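Local coordinates for EpsJ (PDB 2RET), which pairs with the pseudopilin EpsI in the type II secretion system of Vibrio vulnificus, probably as a minor component of its pseudopilus, at residues Trp73-Gln78 with Arg82-Lys87; Val26-Asp31 with Arg163-Pro168. One frame throughout, in Å; residues are numbered along the deposited sequence. Where two conformers were deposited one is given.

Interaction 1: Trp73-Gln78 with Arg82-Lys87; sequences WHNPQQ and RGEVTK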
# COMPACT_ATOMS: atom_id res chain seq x y z
N TRP B 73 2.69 -0.04 -14.90
CA TRP B 73 3.76 0.23 -13.92
C TRP B 73 3.29 1.16 -12.76
O TRP B 73 2.27 1.82 -12.88
CB TRP B 73 4.99 0.87 -14.60
CG TRP B 73 4.71 2.09 -15.43
CD1 TRP B 73 4.63 3.37 -14.99
CD2 TRP B 73 4.54 2.15 -16.86
NE1 TRP B 73 4.38 4.22 -16.04
CE2 TRP B 73 4.31 3.50 -17.19
CE3 TRP B 73 4.54 1.18 -17.88
CZ2 TRP B 73 4.08 3.92 -18.50
CZ3 TRP B 73 4.30 1.60 -19.20
CH2 TRP B 73 4.08 2.97 -19.49
N HIS B 74 4.06 1.21 -11.68
CA HIS B 74 3.89 2.25 -10.63
C HIS B 74 4.65 3.47 -11.02
O HIS B 74 5.80 3.38 -11.43
CB HIS B 74 4.38 1.79 -9.25
CG HIS B 74 3.68 0.57 -8.74
ND1 HIS B 74 4.22 -0.69 -8.89
CD2 HIS B 74 2.48 0.40 -8.14
CE1 HIS B 74 3.39 -1.58 -8.40
NE2 HIS B 74 2.32 -0.96 -7.94
N ASN B 75 4.01 4.63 -10.87
CA ASN B 75 4.65 5.90 -11.13
C ASN B 75 5.52 6.26 -9.91
O ASN B 75 5.25 5.78 -8.83
CB ASN B 75 3.60 6.97 -11.42
CG ASN B 75 2.91 6.75 -12.76
OD1 ASN B 75 3.54 6.29 -13.71
ND2 ASN B 75 1.62 7.08 -12.85
N PRO B 76 6.57 7.08 -10.08
CA PRO B 76 7.44 7.51 -8.96
C PRO B 76 6.66 8.22 -7.86
O PRO B 76 5.69 8.92 -8.17
CB PRO B 76 8.41 8.48 -9.64
CG PRO B 76 7.68 8.94 -10.88
CD PRO B 76 6.99 7.71 -11.35
N GLN B 77 7.10 8.09 -6.59
CA GLN B 77 6.24 8.35 -5.39
C GLN B 77 5.39 9.63 -5.39
O GLN B 77 4.23 9.64 -4.95
CB GLN B 77 7.09 8.33 -4.10
CG GLN B 77 7.33 6.93 -3.55
CD GLN B 77 6.32 6.49 -2.51
OE1 GLN B 77 6.29 7.04 -1.39
NE2 GLN B 77 5.50 5.48 -2.85
N GLN B 78 5.99 10.71 -5.84
CA GLN B 78 5.35 12.00 -5.96
C GLN B 78 4.08 11.99 -6.85
O GLN B 78 3.14 12.75 -6.62
CB GLN B 78 6.39 13.03 -6.45
CG GLN B 78 7.25 12.62 -7.69
CD GLN B 78 8.38 11.59 -7.39
OE1 GLN B 78 8.15 10.55 -6.78
NE2 GLN B 78 9.59 11.88 -7.87
N ARG B 82 -0.94 6.62 -8.79
CA ARG B 82 0.19 5.80 -8.41
C ARG B 82 0.48 4.77 -9.48
O ARG B 82 1.58 4.48 -9.77
CB ARG B 82 -0.12 5.09 -7.09
CG ARG B 82 -0.39 6.04 -5.93
CD ARG B 82 0.87 6.35 -5.13
NE ARG B 82 1.84 7.11 -5.91
CZ ARG B 82 2.93 6.62 -6.49
NH1 ARG B 82 3.25 5.32 -6.41
NH2 ARG B 82 3.71 7.43 -7.18
N GLY B 83 -0.57 4.19 -10.02
CA GLY B 83 -0.48 3.14 -11.04
C GLY B 83 -0.83 3.70 -12.40
O GLY B 83 -1.77 4.45 -12.50
N GLU B 84 -0.04 3.40 -13.42
CA GLU B 84 -0.36 3.73 -14.79
C GLU B 84 -1.01 2.51 -15.43
O GLU B 84 -0.39 1.44 -15.52
CB GLU B 84 0.92 4.12 -15.52
CG GLU B 84 0.75 5.01 -16.72
CD GLU B 84 0.13 6.36 -16.40
OE1 GLU B 84 0.26 6.86 -15.26
OE2 GLU B 84 -0.50 6.93 -17.33
N VAL B 85 -2.27 2.65 -15.82
CA VAL B 85 -3.06 1.57 -16.43
C VAL B 85 -2.89 1.68 -17.97
O VAL B 85 -3.06 2.77 -18.55
CB VAL B 85 -4.56 1.62 -16.01
CG1 VAL B 85 -5.38 0.49 -16.67
CG2 VAL B 85 -4.72 1.56 -14.47
N THR B 86 -2.47 0.57 -18.58
CA THR B 86 -2.37 0.44 -20.04
C THR B 86 -3.46 -0.51 -20.51
O THR B 86 -4.29 -0.93 -19.73
CB THR B 86 -0.99 -0.09 -20.47
OG1 THR B 86 -0.75 -1.37 -19.86
CG2 THR B 86 0.14 0.94 -20.11
N LYS B 87 -3.50 -0.83 -21.79
CA LYS B 87 -4.56 -1.71 -22.30
C LYS B 87 -3.90 -2.69 -23.25
O LYS B 87 -2.98 -2.32 -23.98
CB LYS B 87 -5.65 -0.86 -22.97
CG LYS B 87 -6.81 -1.61 -23.58
CD LYS B 87 -7.88 -0.69 -24.04
CE LYS B 87 -7.57 -0.01 -25.35
NZ LYS B 87 -8.62 1.00 -25.63
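Trp73 and Glu84 face each other as an antiparallel hydrogen-bonded pair, with Glu84 N reaching Trp73 O at 2.9 Å in an almost straight bond; the return bond, Trp73 N to Glu84 O, is weak at 3.5 Å. Their side chains leave the same face of the sheet and run side by side. Because the Trp73 CG sits between the backbone N and the carbonyl carbon (chi1 53°), the indole lies over Glu84, whose CB makes a CH-pi contact with one face of the five-membered ring, 3.8 Å from its centroid. The carboxylate beyond is gripped by Asn75: ND2 gives OE1 a 2.8 Å bond that is nearly linear and lies in the amide plane. The same ND2 bonds to Pro81 O, while Glu84 OE2 forms a salt bridge with Arg103.

Past the non-hydrogen-bonded pair His74-Gly83, where strand 64-74 ends, Asn75 N still donates to Arg82 O at 2.7 Å. The Arg82 side chain, in one of its two modelled conformers, bends at chi2 and chi3 and curls back to the opposite segment. There its NH2 donates to Asn75 O at 2.8 Å, approaching from above the carbonyl plane, with NH1 adding a weaker bond to the same oxygen. His74 meets His74 of the second EpsJ subunit, and Gln78 NE2 bonds to Met29 O of EpsI.

This is the turn end of the beta hairpin formed by strands 64-74 and 79-93. Asn75 joins it to the opposite strand through both backbone and side chain, and the Glu84 carboxylate, shared with Arg103, has a partner on each oxygen.

Interaction 2: Val26-Asp31 with Arg163-Pro168; sequences VMMDSD and RTYLTP
Asp29 OD1 is the atom on which the charges converge. Arg163 NH1, in one of two modelled conformers of that side chain, reaches it at 3.0 Å in a salt bridge that meets the syn lone pair of OD1, and Arg33 NE, just beyond the helix, makes a second salt bridge to the same oxygen. The bond from Arg163 is bent, 146° at the hydrogen, and the carboxylate and guanidinium planes stand 66° apart, so the pair meets through one nitrogen and one oxygen and not as a flat two-bonded fork. Tyr165 closes in from another direction: its CE1 lies 3.2 Å from OD1, which sits at the ring edge in the ring plane, with carboxylate and ring nearly perpendicular.

The Tyr165 side chain heads toward the helix and meets Met28, a selenomethionine here, through its hydroxyl; OH is 3.7 Å from Met28 CB and 3.9 Å from CE. Bending at chi3 turns that methyl back toward the tyrosine. Met28 also touches Val151, Leu153 and Tyr90, and Phe32 packs its ring against that of Tyr165.

In the same conformer Arg163 bends at chi2 and chi3, which leaves Tyr165 CZ over one face of its guanidinium, toward the rim. Its NH2 donates to Thr164 O in its own strand at 3.0 Å and also to Asn23 OD1 of the EpsI chain.

Residues 26-31 of the helix and 163-166 of the strand run at 24°, their axes 10.0 Å apart at closest approach, so side chains, chiefly those of Arg163 and Tyr165, bridge the gap. A salt bridge between a partly exposed aspartate and a buried arginine joins the helix to an edge strand, within this chain, of the four-stranded sheet. Two arginines share one carboxylate oxygen, which probably keeps Asp29 ionised and ties both side chains to the helix.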
# COMPACT_ATOMS: atom_id res chain seq x y z
N VAL B 26 6.02 -15.77 -20.83
CA VAL B 26 6.48 -14.65 -20.01
C VAL B 26 5.63 -13.42 -20.24
O VAL B 26 5.18 -12.80 -19.30
CB VAL B 26 8.02 -14.35 -20.23
CG1 VAL B 26 8.44 -12.98 -19.63
CG2 VAL B 26 8.84 -15.46 -19.66
N MSE B 27 5.41 -13.09 -21.50
CA MSE B 27 4.53 -11.97 -21.90
C MSE B 27 3.10 -12.09 -21.38
O MSE B 27 2.53 -11.14 -20.85
CB MSE B 27 4.53 -11.85 -23.41
CG MSE B 27 3.77 -10.62 -23.91
SE MSE B 27 4.72 -8.93 -23.58
CE MSE B 27 5.68 -8.98 -25.33
N MSE B 28 2.53 -13.27 -21.51
CA MSE B 28 1.17 -13.55 -21.01
C MSE B 28 1.07 -13.54 -19.51
O MSE B 28 0.05 -13.13 -18.97
CB MSE B 28 0.71 -14.91 -21.49
CG MSE B 28 0.66 -15.00 -22.99
SE MSE B 28 0.10 -16.77 -23.58
CE MSE B 28 -1.49 -17.05 -22.48
N ASP B 29 2.12 -13.98 -18.84
CA ASP B 29 2.21 -13.90 -17.38
C ASP B 29 2.19 -12.45 -16.99
O ASP B 29 1.49 -12.07 -16.03
CB ASP B 29 3.49 -14.56 -16.83
CG ASP B 29 3.26 -15.96 -16.25
OD1 ASP B 29 2.15 -16.29 -15.86
OD2 ASP B 29 4.23 -16.72 -16.08
N SER B 30 2.95 -11.64 -17.71
CA SER B 30 3.06 -10.22 -17.37
C SER B 30 1.69 -9.54 -17.47
O SER B 30 1.38 -8.69 -16.64
CB SER B 30 4.10 -9.49 -18.23
OG SER B 30 3.66 -9.24 -19.58
N ASP B 31 0.90 -9.93 -18.47
CA ASP B 31 -0.38 -9.28 -18.77
C ASP B 31 -1.53 -9.80 -17.89
O ASP B 31 -2.21 -9.04 -17.23
CB ASP B 31 -0.78 -9.46 -20.24
CG ASP B 31 0.04 -8.62 -21.20
OD1 ASP B 31 0.57 -7.54 -20.82
OD2 ASP B 31 0.14 -9.03 -22.38
N ARG B 163 -3.03 -21.79 -19.06
CA ARG B 163 -2.58 -21.10 -17.84
C ARG B 163 -3.75 -20.43 -17.09
O ARG B 163 -4.58 -19.78 -17.68
CB ARG B 163 -1.47 -20.08 -18.14
CG ARG B 163 -0.07 -20.70 -18.36
CD ARG B 163 0.61 -21.19 -17.06
NE ARG B 163 0.97 -20.05 -16.22
CZ ARG B 163 0.34 -19.67 -15.11
NH1 ARG B 163 0.76 -18.56 -14.50
NH2 ARG B 163 -0.68 -20.35 -14.61
N THR B 164 -3.79 -20.62 -15.78
CA THR B 164 -4.77 -20.06 -14.88
C THR B 164 -4.17 -18.92 -14.08
O THR B 164 -3.13 -19.09 -13.46
CB THR B 164 -5.21 -21.13 -13.83
OG1 THR B 164 -5.79 -22.25 -14.53
CG2 THR B 164 -6.23 -20.54 -12.85
N TYR B 165 -4.86 -17.79 -14.05
CA TYR B 165 -4.37 -16.58 -13.42
C TYR B 165 -5.43 -16.02 -12.48
O TYR B 165 -6.61 -16.04 -12.83
CB TYR B 165 -4.09 -15.52 -14.48
CG TYR B 165 -3.18 -15.93 -15.60
CD1 TYR B 165 -1.80 -15.84 -15.46
CD2 TYR B 165 -3.70 -16.34 -16.82
CE1 TYR B 165 -0.95 -16.20 -16.49
CE2 TYR B 165 -2.87 -16.70 -17.86
CZ TYR B 165 -1.49 -16.61 -17.69
OH TYR B 165 -0.66 -16.93 -18.72
N LEU B 166 -5.01 -15.55 -11.30
CA LEU B 166 -5.95 -14.93 -10.35
C LEU B 166 -6.00 -13.44 -10.57
O LEU B 166 -5.03 -12.87 -10.99
CB LEU B 166 -5.58 -15.23 -8.91
CG LEU B 166 -5.45 -16.70 -8.50
CD1 LEU B 166 -5.41 -16.78 -6.96
CD2 LEU B 166 -6.54 -17.57 -9.05
N THR B 167 -7.15 -12.83 -10.34
CA THR B 167 -7.34 -11.40 -10.55
C THR B 167 -7.35 -10.69 -9.23
O THR B 167 -7.48 -11.33 -8.17
CB THR B 167 -8.68 -11.07 -11.23
OG1 THR B 167 -9.75 -11.57 -10.42
CG2 THR B 167 -8.72 -11.61 -12.67
N PRO B 168 -7.19 -9.36 -9.26
CA PRO B 168 -7.33 -8.62 -7.99
C PRO B 168 -8.79 -8.52 -7.50
O PRO B 168 -9.73 -8.46 -8.30
CB PRO B 168 -6.77 -7.24 -8.32
CG PRO B 168 -6.99 -7.09 -9.80
CD PRO B 168 -6.79 -8.49 -10.38

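Interaction 2 joins the N-terminal helix 10-32 to strand 159-166 near the end of the chain, and the hairpin of interaction 1 comes between them in sequence. Their centres are 19 Å apart and their nearest atoms about 6 Å, without touching. The two belong to different antiparallel sheets: interaction 1 lies in the larger one, interaction 2 at the edge of the four-stranded one. Asp31, on the helix, connects them indirectly through a salt bridge to Arg70 on strand 64-74. Both also border EpsI and the second EpsJ subunit, where Pro76 of one copy packs on Leu166 of the other. Hairpin end and outer strand thus contribute to the same assembly surfaces.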